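Local coordinates for O-methyltransferase family 2 (Planctopirus limnophila, PDB 5I2H), which probably transfers methyl groups from S-adenosyl-L-methionine to hydroxyl groups of its substrates, works as a dimer, and binds the flavone apigenin, at residues F260-H273 against A287-D301. Numbering follows the deposited sequence. Where two conformers were deposited one is given.
With AGI (5,7-dihydroxy-2-(4-hydroxyphenyl)-4H-chromen-4-one), chain C.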
ATOM      1  N   PHE A 260      19.565  30.091  19.192  1.00 11.66           N
ATOM      2  CA  PHE A 260      18.445  30.522  18.377  1.00 10.26           C
ATOM      3  C   PHE A 260      18.328  32.040  18.475  1.00 10.35           C
ATOM      4  O   PHE A 260      18.595  32.624  19.546  1.00 13.23           O
ATOM      5  CB  PHE A 260      17.143  29.883  18.846  1.00 12.65           C
ATOM      6  CG  PHE A 260      17.031  28.384  18.580  1.00 11.20           C
ATOM      7  CD1 PHE A 260      17.570  27.789  17.424  1.00 11.67           C
ATOM      8  CD2 PHE A 260      16.357  27.560  19.504  1.00 12.01           C
ATOM      9  CE1 PHE A 260      17.441  26.418  17.208  1.00 10.05           C
ATOM     10  CE2 PHE A 260      16.206  26.191  19.299  1.00 12.11           C
ATOM     11  CZ  PHE A 260      16.742  25.611  18.159  1.00 11.91           C
ATOM     12  N   PRO A 261      17.936  32.706  17.402  1.00 11.90           N
ATOM     13  CA  PRO A 261      17.722  34.161  17.465  1.00 11.29           C
ATOM     14  C   PRO A 261      16.458  34.472  18.248  1.00 11.76           C
ATOM     15  O   PRO A 261      15.556  33.612  18.370  1.00 12.28           O
ATOM     16  CB  PRO A 261      17.569  34.558  15.985  1.00 11.77           C
ATOM     17  CG  PRO A 261      16.991  33.322  15.358  1.00 14.77           C
ATOM     18  CD  PRO A 261      17.630  32.143  16.074  1.00 11.45           C
ATOM     19  N   PRO A 262      16.351  35.685  18.784  1.00 12.94           N
ATOM     20  CA  PRO A 262      15.124  36.075  19.490  1.00 13.30           C
ATOM     21  C   PRO A 262      13.915  35.938  18.585  1.00 12.20           C
ATOM     22  O   PRO A 262      13.951  36.308  17.411  1.00 13.97           O
ATOM     23  CB  PRO A 262      15.381  37.541  19.865  1.00 15.37           C
ATOM     24  CG  PRO A 262      16.859  37.664  19.917  1.00 16.48           C
ATOM     25  CD  PRO A 262      17.357  36.757  18.807  1.00 14.31           C
ATOM     26  N   ALA A 263      12.837  35.412  19.147  1.00 12.64           N
ATOM     27  CA  ALA A 263      11.611  35.168  18.403  1.00 10.86           C
ATOM     28  C   ALA A 263      10.433  35.136  19.354  1.00 11.90           C
ATOM     29  O   ALA A 263      10.580  34.794  20.530  1.00 14.54           O
ATOM     30  CB  ALA A 263      11.692  33.842  17.643  1.00 12.12           C
ATOM     31  N   ASP A 264       9.256  35.472  18.823  1.00 11.11           N
ATOM     32  CA  ASP A 264       8.018  35.315  19.580  1.00 11.42           C
ATOM     33  C   ASP A 264       7.465  33.896  19.456  1.00 10.12           C
ATOM     34  O   ASP A 264       7.015  33.311  20.440  1.00 11.91           O
ATOM     35  CB  ASP A 264       6.970  36.307  19.078  1.00 11.65           C
ATOM     36  CG  ASP A 264       7.364  37.759  19.345  1.00 14.79           C
ATOM     37  OD1 ASP A 264       7.368  38.176  20.531  1.00 16.90           O
ATOM     38  OD2 ASP A 264       7.670  38.483  18.388  1.00 15.88           O
ATOM     39  N   ASP A 265       7.453  33.356  18.243  1.00  9.99           N
ATOM     40  CA  ASP A 265       6.943  32.017  17.944  1.00  8.66           C
ATOM     41  C   ASP A 265       8.073  31.196  17.357  1.00 10.01           C
ATOM     42  O   ASP A 265       8.830  31.707  16.519  1.00  9.63           O
ATOM     43  CB  ASP A 265       5.816  32.054  16.914  1.00 11.05           C
ATOM     44  CG  ASP A 265       4.558  32.743  17.451  1.00 11.54           C
ATOM     45  OD1 ASP A 265       4.287  32.610  18.655  1.00 11.51           O
ATOM     46  OD2 ASP A 265       3.863  33.410  16.673  1.00 13.26           O
ATOM     47  N   ILE A 266       8.158  29.923  17.748  1.00  8.56           N
ATOM     48  CA  ILE A 266       9.125  28.998  17.165  1.00  9.04           C
ATOM     49  C   ILE A 266       8.360  27.824  16.573  1.00  9.95           C
ATOM     50  O   ILE A 266       7.559  27.186  17.270  1.00 10.91           O
ATOM     51  CB  ILE A 266      10.160  28.531  18.197  1.00 10.09           C
ATOM     52  CG1 ILE A 266      10.977  29.747  18.636  1.00 11.36           C
ATOM     53  CG2 ILE A 266      11.045  27.452  17.586  1.00 12.72           C
ATOM     54  CD1 ILE A 266      11.940  29.447  19.762  1.00 12.77           C
ATOM     55  N   LEU A 267       8.588  27.554  15.287  1.00  7.94           N
ATOM     56  CA  LEU A 267       7.917  26.485  14.549  1.00  6.79           C
ATOM     57  C   LEU A 267       8.868  25.295  14.368  1.00  9.25           C
ATOM     58  O   LEU A 267      10.015  25.450  13.899  1.00  9.64           O
ATOM     59  CB  LEU A 267       7.449  27.014  13.187  1.00  5.88           C
ATOM     60  CG  LEU A 267       6.832  25.976  12.233  1.00  8.04           C
ATOM     61  CD1 LEU A 267       5.571  25.345  12.878  1.00  9.18           C
ATOM     62  CD2 LEU A 267       6.501  26.590  10.866  1.00  9.30           C
ATOM     63  N   LEU A 268       8.387  24.120  14.728  1.00  7.31           N
ATOM     64  CA  LEU A 268       9.040  22.833  14.464  1.00  7.97           C
ATOM     65  C   LEU A 268       8.055  22.063  13.594  1.00  8.38           C
ATOM     66  O   LEU A 268       7.134  21.420  14.116  1.00  8.82           O
ATOM     67  CB  LEU A 268       9.317  22.052  15.752  1.00  8.03           C
ATOM     68  CG  LEU A 268      10.259  22.771  16.737  1.00  9.07           C
ATOM     69  CD1 LEU A 268      10.386  22.056  18.081  1.00  9.87           C
ATOM     70  CD2 LEU A 268      11.626  23.041  16.076  1.00 14.34           C
ATOM     71  N   SER A 269       8.237  22.106  12.276  1.00  7.84           N
ATOM     72  CA  SER A 269       7.280  21.507  11.353  1.00  6.59           C
ATOM     73  C   SER A 269       7.948  20.293  10.732  1.00  7.45           C
ATOM     74  O   SER A 269       8.930  20.442  10.013  1.00  8.94           O
ATOM     75  CB  SER A 269       6.849  22.526  10.285  1.00  7.58           C
ATOM     76  OG  SER A 269       5.969  21.902   9.351  1.00  9.15           O
ATOM     77  N   ASN A 270       7.414  19.096  11.005  1.00  8.51           N
ATOM     78  CA  ASN A 270       7.986  17.850  10.478  1.00  8.94           C
ATOM     79  C   ASN A 270       9.447  17.709  10.862  1.00  8.42           C
ATOM     80  O   ASN A 270      10.250  17.170  10.092  1.00 10.70           O
ATOM     81  CB  ASN A 270       7.827  17.766   8.951  1.00  9.41           C
ATOM     82  CG  ASN A 270       6.384  17.743   8.553  1.00 13.16           C
ATOM     83  OD1 ASN A 270       5.624  16.916   9.056  1.00 14.66           O
ATOM     84  ND2 ASN A 270       5.968  18.700   7.702  1.00 15.52           N
ATOM     85  N   VAL A 271       9.785  18.186  12.054  1.00  7.99           N
ATOM     86  CA  VAL A 271      11.133  18.087  12.608  1.00  8.29           C
ATOM     87  C   VAL A 271      11.188  17.040  13.696  1.00  9.48           C
ATOM     88  O   VAL A 271      12.059  16.174  13.687  1.00 11.41           O
ATOM     89  CB  VAL A 271      11.629  19.448  13.161  1.00 10.74           C
ATOM     90  CG1 VAL A 271      13.023  19.256  13.884  1.00 10.63           C
ATOM     91  CG2 VAL A 271      11.747  20.524  12.052  1.00 11.05           C
ATOM     92  N   LEU A 272      10.276  17.119  14.666  1.00  8.75           N
ATOM     93  CA  LEU A 272      10.427  16.272  15.850  1.00  8.55           C
ATOM     94  C   LEU A 272      10.303  14.789  15.500  1.00  8.99           C
ATOM     95  O   LEU A 272      10.956  13.947  16.126  1.00 10.81           O
ATOM     96  CB  LEU A 272       9.407  16.666  16.923  1.00  9.03           C
ATOM     97  CG  LEU A 272       9.729  17.976  17.648  1.00 10.47           C
ATOM     98  CD1 LEU A 272       8.609  18.403  18.559  1.00  9.89           C
ATOM     99  CD2 LEU A 272      11.039  17.910  18.409  1.00 12.39           C
ATOM    100  N   HIS A 273       9.507  14.445  14.474  1.00 10.79           N
ATOM    101  CA  HIS A 273       9.369  13.030  14.131  1.00  9.85           C
ATOM    102  C   HIS A 273      10.635  12.451  13.498  1.00 10.75           C
ATOM    103  O   HIS A 273      10.713  11.230  13.323  1.00 12.40           O
ATOM    104  CB  HIS A 273       8.128  12.788  13.238  1.00 10.42           C
ATOM    105  CG  HIS A 273       8.187  13.420  11.875  1.00  9.54           C
ATOM    106  ND1 HIS A 273       7.064  13.958  11.268  1.00  8.70           N
ATOM    107  CD2 HIS A 273       9.185  13.519  10.960  1.00 10.77           C
ATOM    108  CE1 HIS A 273       7.373  14.388  10.054  1.00  8.92           C
ATOM    109  NE2 HIS A 273       8.657  14.142   9.845  1.00 11.04           N
ATOM    110  N   ALA A 287      14.358  25.146  22.432  1.00  9.66           N
ATOM    111  CA  ALA A 287      13.475  26.142  21.822  1.00  9.76           C
ATOM    112  C   ALA A 287      12.726  26.946  22.885  1.00 11.97           C
ATOM    113  O   ALA A 287      12.641  28.176  22.793  1.00 12.98           O
ATOM    114  CB  ALA A 287      12.495  25.460  20.867  1.00 10.79           C
ATOM    115  N   THR A 288      12.170  26.262  23.894  1.00 12.56           N
ATOM    116  CA  THR A 288      11.394  26.932  24.945  1.00 11.12           C
ATOM    117  C   THR A 288      12.252  27.910  25.737  1.00 11.70           C
ATOM    118  O   THR A 288      11.767  28.973  26.159  1.00 13.68           O
ATOM    119  CB  THR A 288      10.812  25.895  25.900  1.00 13.99           C
ATOM    120  OG1 THR A 288       9.910  25.055  25.195  1.00 15.23           O
ATOM    121  CG2 THR A 288      10.024  26.578  27.047  1.00 18.15           C
ATOM    122  N   SER A 289      13.540  27.587  25.916  0.66 11.82           N
ATOM    123  CA  SER A 289      14.376  28.330  26.856  0.66 13.53           C
ATOM    124  C   SER A 289      14.489  29.804  26.470  0.66 15.47           C
ATOM    125  O   SER A 289      14.585  30.671  27.346  0.66 18.95           O
ATOM    126  CB  SER A 289      15.759  27.681  26.941  0.66 14.90           C
ATOM    127  OG  SER A 289      16.484  27.886  25.744  0.66 16.18           O
ATOM    128  N   GLY A 290      14.432  30.115  25.184  1.00 13.55           N
ATOM    129  CA  GLY A 290      14.578  31.483  24.751  1.00 14.82           C
ATOM    130  C   GLY A 290      13.294  32.241  24.499  1.00 14.29           C
ATOM    131  O   GLY A 290      13.355  33.418  24.128  1.00 18.37           O
ATOM    132  N   LEU A 291      12.136  31.601  24.641  1.00 13.02           N
ATOM    133  CA  LEU A 291      10.880  32.291  24.365  1.00 12.04           C
ATOM    134  C   LEU A 291      10.610  33.375  25.406  1.00 13.34           C
ATOM    135  O   LEU A 291      10.845  33.170  26.607  1.00 13.93           O
ATOM    136  CB  LEU A 291       9.721  31.302  24.360  1.00 12.65           C
ATOM    137  CG  LEU A 291       9.635  30.391  23.141  1.00 13.94           C
ATOM    138  CD1 LEU A 291       8.508  29.375  23.369  1.00 15.67           C
ATOM    139  CD2 LEU A 291       9.403  31.275  21.884  1.00 15.40           C
ATOM    140  N   PRO A 292      10.089  34.523  24.988  1.00 13.45           N
ATOM    141  CA  PRO A 292       9.576  35.494  25.955  1.00 15.42           C
ATOM    142  C   PRO A 292       8.263  35.001  26.540  1.00 16.65           C
ATOM    143  O   PRO A 292       7.617  34.112  26.009  1.00 15.37           O
ATOM    144  CB  PRO A 292       9.359  36.741  25.102  1.00 17.41           C
ATOM    145  CG  PRO A 292       8.912  36.169  23.782  1.00 17.04           C
ATOM    146  CD  PRO A 292       9.768  34.909  23.598  1.00 13.88           C
ATOM    147  N   GLU A 293       7.853  35.600  27.650  1.00 19.84           N
ATOM    148  CA  GLU A 293       6.542  35.239  28.191  1.00 22.41           C
ATOM    149  C   GLU A 293       5.484  35.548  27.132  1.00 21.15           C
ATOM    150  O   GLU A 293       5.532  36.592  26.481  1.00 22.55           O
ATOM    151  CB  GLU A 293       6.267  35.994  29.485  1.00 26.28           C
ATOM    152  CG  GLU A 293       5.195  35.368  30.373  1.00 27.55           C
ATOM    153  CD  GLU A 293       4.761  36.322  31.494  1.00 33.39           C
ATOM    154  OE1 GLU A 293       4.024  37.288  31.191  1.00 37.54           O
ATOM    155  OE2 GLU A 293       5.177  36.122  32.658  1.00 34.27           O
ATOM    156  N   GLY A 294       4.580  34.597  26.893  1.00 19.94           N
ATOM    157  CA  GLY A 294       3.624  34.735  25.820  1.00 17.98           C
ATOM    158  C   GLY A 294       4.152  34.299  24.472  1.00 13.43           C
ATOM    159  O   GLY A 294       3.385  34.279  23.487  1.00 15.07           O
ATOM    160  N   GLY A 295       5.433  33.949  24.385  1.00 12.37           N
ATOM    161  CA  GLY A 295       5.912  33.255  23.208  1.00 12.05           C
ATOM    162  C   GLY A 295       5.214  31.915  23.033  1.00 10.86           C
ATOM    163  O   GLY A 295       4.647  31.346  23.965  1.00 11.49           O
ATOM    164  N   ARG A 296       5.241  31.404  21.812  1.00  9.91           N
ATOM    165  CA  ARG A 296       4.610  30.127  21.494  1.00 10.13           C
ATOM    166  C   ARG A 296       5.596  29.154  20.882  1.00 10.10           C
ATOM    167  O   ARG A 296       6.439  29.535  20.067  1.00 11.37           O
ATOM    168  CB  ARG A 296       3.424  30.312  20.534  1.00  9.16           C
ATOM    169  CG  ARG A 296       2.361  31.242  21.161  1.00 10.99           C
ATOM    170  CD  ARG A 296       1.178  31.455  20.223  1.00 12.23           C
ATOM    171  NE  ARG A 296       1.547  32.113  18.953  1.00 13.00           N
ATOM    172  CZ  ARG A 296       0.675  32.412  17.995  1.00 12.22           C
ATOM    173  NH1 ARG A 296      -0.607  32.099  18.162  1.00 14.33           N
ATOM    174  NH2 ARG A 296       1.081  33.021  16.881  1.00 14.35           N
ATOM    175  N   LEU A 297       5.450  27.887  21.250  1.00  9.80           N
ATOM    176  CA  LEU A 297       6.059  26.802  20.519  1.00  9.94           C
ATOM    177  C   LEU A 297       4.977  26.194  19.637  1.00  9.35           C
ATOM    178  O   LEU A 297       3.927  25.751  20.133  1.00 11.24           O
ATOM    179  CB  LEU A 297       6.679  25.767  21.464  1.00 10.37           C
ATOM    180  CG  LEU A 297       7.329  24.576  20.766  1.00 11.92           C
ATOM    181  CD1 LEU A 297       8.578  25.055  20.029  1.00 13.32           C
ATOM    182  CD2 LEU A 297       7.649  23.498  21.802  1.00 12.30           C
ATOM    183  N   LEU A 298       5.223  26.201  18.342  1.00  7.55           N
ATOM    184  CA  LEU A 298       4.317  25.648  17.331  1.00  8.36           C
ATOM    185  C   LEU A 298       4.913  24.338  16.848  1.00  8.88           C
ATOM    186  O   LEU A 298       5.949  24.334  16.166  1.00 10.35           O
ATOM    187  CB  LEU A 298       4.146  26.617  16.165  1.00  7.04           C
ATOM    188  CG  LEU A 298       3.757  28.052  16.559  1.00  9.30           C
ATOM    189  CD1 LEU A 298       3.833  28.965  15.315  1.00  9.68           C
ATOM    190  CD2 LEU A 298       2.444  28.198  17.321  1.00 13.16           C
ATOM    191  N   ILE A 299       4.273  23.224  17.190  1.00  8.42           N
ATOM    192  CA  ILE A 299       4.705  21.921  16.682  1.00  8.15           C
ATOM    193  C   ILE A 299       3.727  21.539  15.585  1.00  9.99           C
ATOM    194  O   ILE A 299       2.513  21.496  15.825  1.00 12.28           O
ATOM    195  CB  ILE A 299       4.739  20.858  17.800  1.00  8.01           C
ATOM    196  CG1 ILE A 299       5.853  21.189  18.803  1.00  9.98           C
ATOM    197  CG2 ILE A 299       4.938  19.468  17.218  1.00  9.63           C
ATOM    198  CD1 ILE A 299       5.758  20.354  20.085  1.00 10.74           C
ATOM    199  N   HIS A 300       4.240  21.282  14.377  1.00  8.45           N
ATOM    200  CA  HIS A 300       3.391  20.911  13.249  1.00  7.67           C
ATOM    201  C   HIS A 300       3.820  19.526  12.796  1.00  8.39           C
ATOM    202  O   HIS A 300       4.949  19.350  12.342  1.00 10.51           O
ATOM    203  CB  HIS A 300       3.501  21.937  12.119  1.00  8.20           C
ATOM    204  CG  HIS A 300       2.602  21.665  10.952  1.00  8.94           C
ATOM    205  ND1 HIS A 300       3.083  21.598   9.662  1.00 12.43           N
ATOM    206  CD2 HIS A 300       1.261  21.445  10.870  1.00  8.73           C
ATOM    207  CE1 HIS A 300       2.077  21.348   8.832  1.00 12.66           C
ATOM    208  NE2 HIS A 300       0.967  21.252   9.537  1.00 11.49           N
ATOM    209  N   ASP A 301       2.953  18.530  12.970  1.00  7.82           N
ATOM    210  CA  ASP A 301       3.397  17.172  12.697  1.00  7.79           C
ATOM    211  C   ASP A 301       2.161  16.302  12.526  1.00  8.60           C
ATOM    212  O   ASP A 301       1.019  16.788  12.592  1.00  9.88           O
ATOM    213  CB  ASP A 301       4.334  16.671  13.822  1.00  9.06           C
ATOM    214  CG  ASP A 301       5.441  15.788  13.283  1.00 10.75           C
ATOM    215  OD1 ASP A 301       5.102  14.710  12.750  1.00 10.33           O
ATOM    216  OD2 ASP A 301       6.622  16.201  13.331  1.00 12.60           O
TER
HETATM  217  CAG AGI C 501      14.095  11.446   2.885  1.00 46.44           C
HETATM  218  CAE AGI C 501      14.963  10.780   2.023  1.00 47.01           C
HETATM  219  CAM AGI C 501      16.296  10.630   2.392  1.00 47.54           C
HETATM  220  OAB AGI C 501      17.129   9.970   1.535  1.00 48.49           O
HETATM  221  CAF AGI C 501      16.762  11.143   3.615  1.00 47.10           C
HETATM  222  CAH AGI C 501      15.889  11.810   4.482  1.00 46.65           C
HETATM  223  CAP AGI C 501      14.552  11.957   4.104  1.00 45.12           C
HETATM  224  CAQ AGI C 501      13.522  12.643   4.930  1.00 42.50           C
HETATM  225  OAL AGI C 501      12.243  12.413   4.479  1.00 40.41           O
HETATM  226  CAJ AGI C 501      13.791  13.448   6.051  1.00 40.70           C
HETATM  227  CAR AGI C 501      12.726  14.042   6.755  1.00 38.44           C
HETATM  228  OAA AGI C 501      12.949  14.780   7.747  1.00 34.76           O
HETATM  229  CAT AGI C 501      11.313  13.805   6.276  1.00 38.64           C
HETATM  230  CAS AGI C 501      11.138  12.938   5.087  1.00 38.35           C
HETATM  231  CAK AGI C 501       9.880  12.659   4.583  1.00 35.64           C
HETATM  232  CAN AGI C 501       8.761  13.195   5.192  1.00 34.15           C
HETATM  233  OAC AGI C 501       7.561  12.901   4.641  1.00 31.85           O
HETATM  234  CAI AGI C 501       8.847  14.030   6.317  1.00 35.47           C
HETATM  235  CAO AGI C 501      10.063  14.362   6.891  1.00 36.68           C
HETATM  236  OAD AGI C 501      10.069  15.165   7.971  1.00 36.69           O
HETATM  237  O   HOH W   1      12.779  33.756  21.608  1.00 32.40           O
HETATM  238  O   HOH W   2       7.802  18.575  14.277  1.00  8.26           O
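Two neighbouring parallel strands of the Rossmann-like methyltransferase sheet, 265-269 and 296-301, meet here as the strands of a beta-alpha-beta unit; their axes run 4.7 Å apart and 14° from parallel. Six backbone hydrogen bonds, from Arg296 N to Asp264 O at one end to Asn270 N to His300 O at the other, fix the register.

On the face carrying Asp265, Leu267 and Ser269, Arg296 lies alongside Asp265 and grips it side-on: NE reaches OD1 at 2.8 Å and NH2 reaches OD2, both nearly straight. A bend at chi3 of Arg296 turns the guanidinium edge, with NE and NH2, toward the carboxylate of Asp265, although each nitrogen meets its oxygen from about 40° above the carboxylate plane. Replacing Arg296 by an alanine would remove both bonds and is likely to leave the buried Asp265 carboxylate less well balanced, though Arg198 also forms a salt bridge to OD1. Farther along, Ser269 OG meets the edge of the His300 ring, 2.9 Å from ND1, while Thr352 takes NE2.

At the C-terminal ends of the strands, His273 ND1 donates to the syn side of Asp301 OD1 over 2.6 Å, ring and carboxylate planes almost perpendicular (87°). His273 NE2 is hydrogen-bonded to apigenin OAD, also at 2.6 Å, so the histidine joins carboxylate to ligand hydroxyl, and Asp301 is a second-shell residue that probably fixes the ring's rotation. A water bridges Asp301 OD2, Leu268 O and Leu272 N.

The opposite face is apolar: Ile266 CD1 packs 3.8 Å from Leu291 CD2, Ile266 CG2 meets Ala287 CB of helix 277-289, and the side chains of Leu272 and Ile299 cross at about a right angle, CD1 to CD1 3.8 Å. Helix 332-341 packs on Leu272 and Ile299 through Tyr335, while strands 199-203 and 357-362 flank the pair within the sheet.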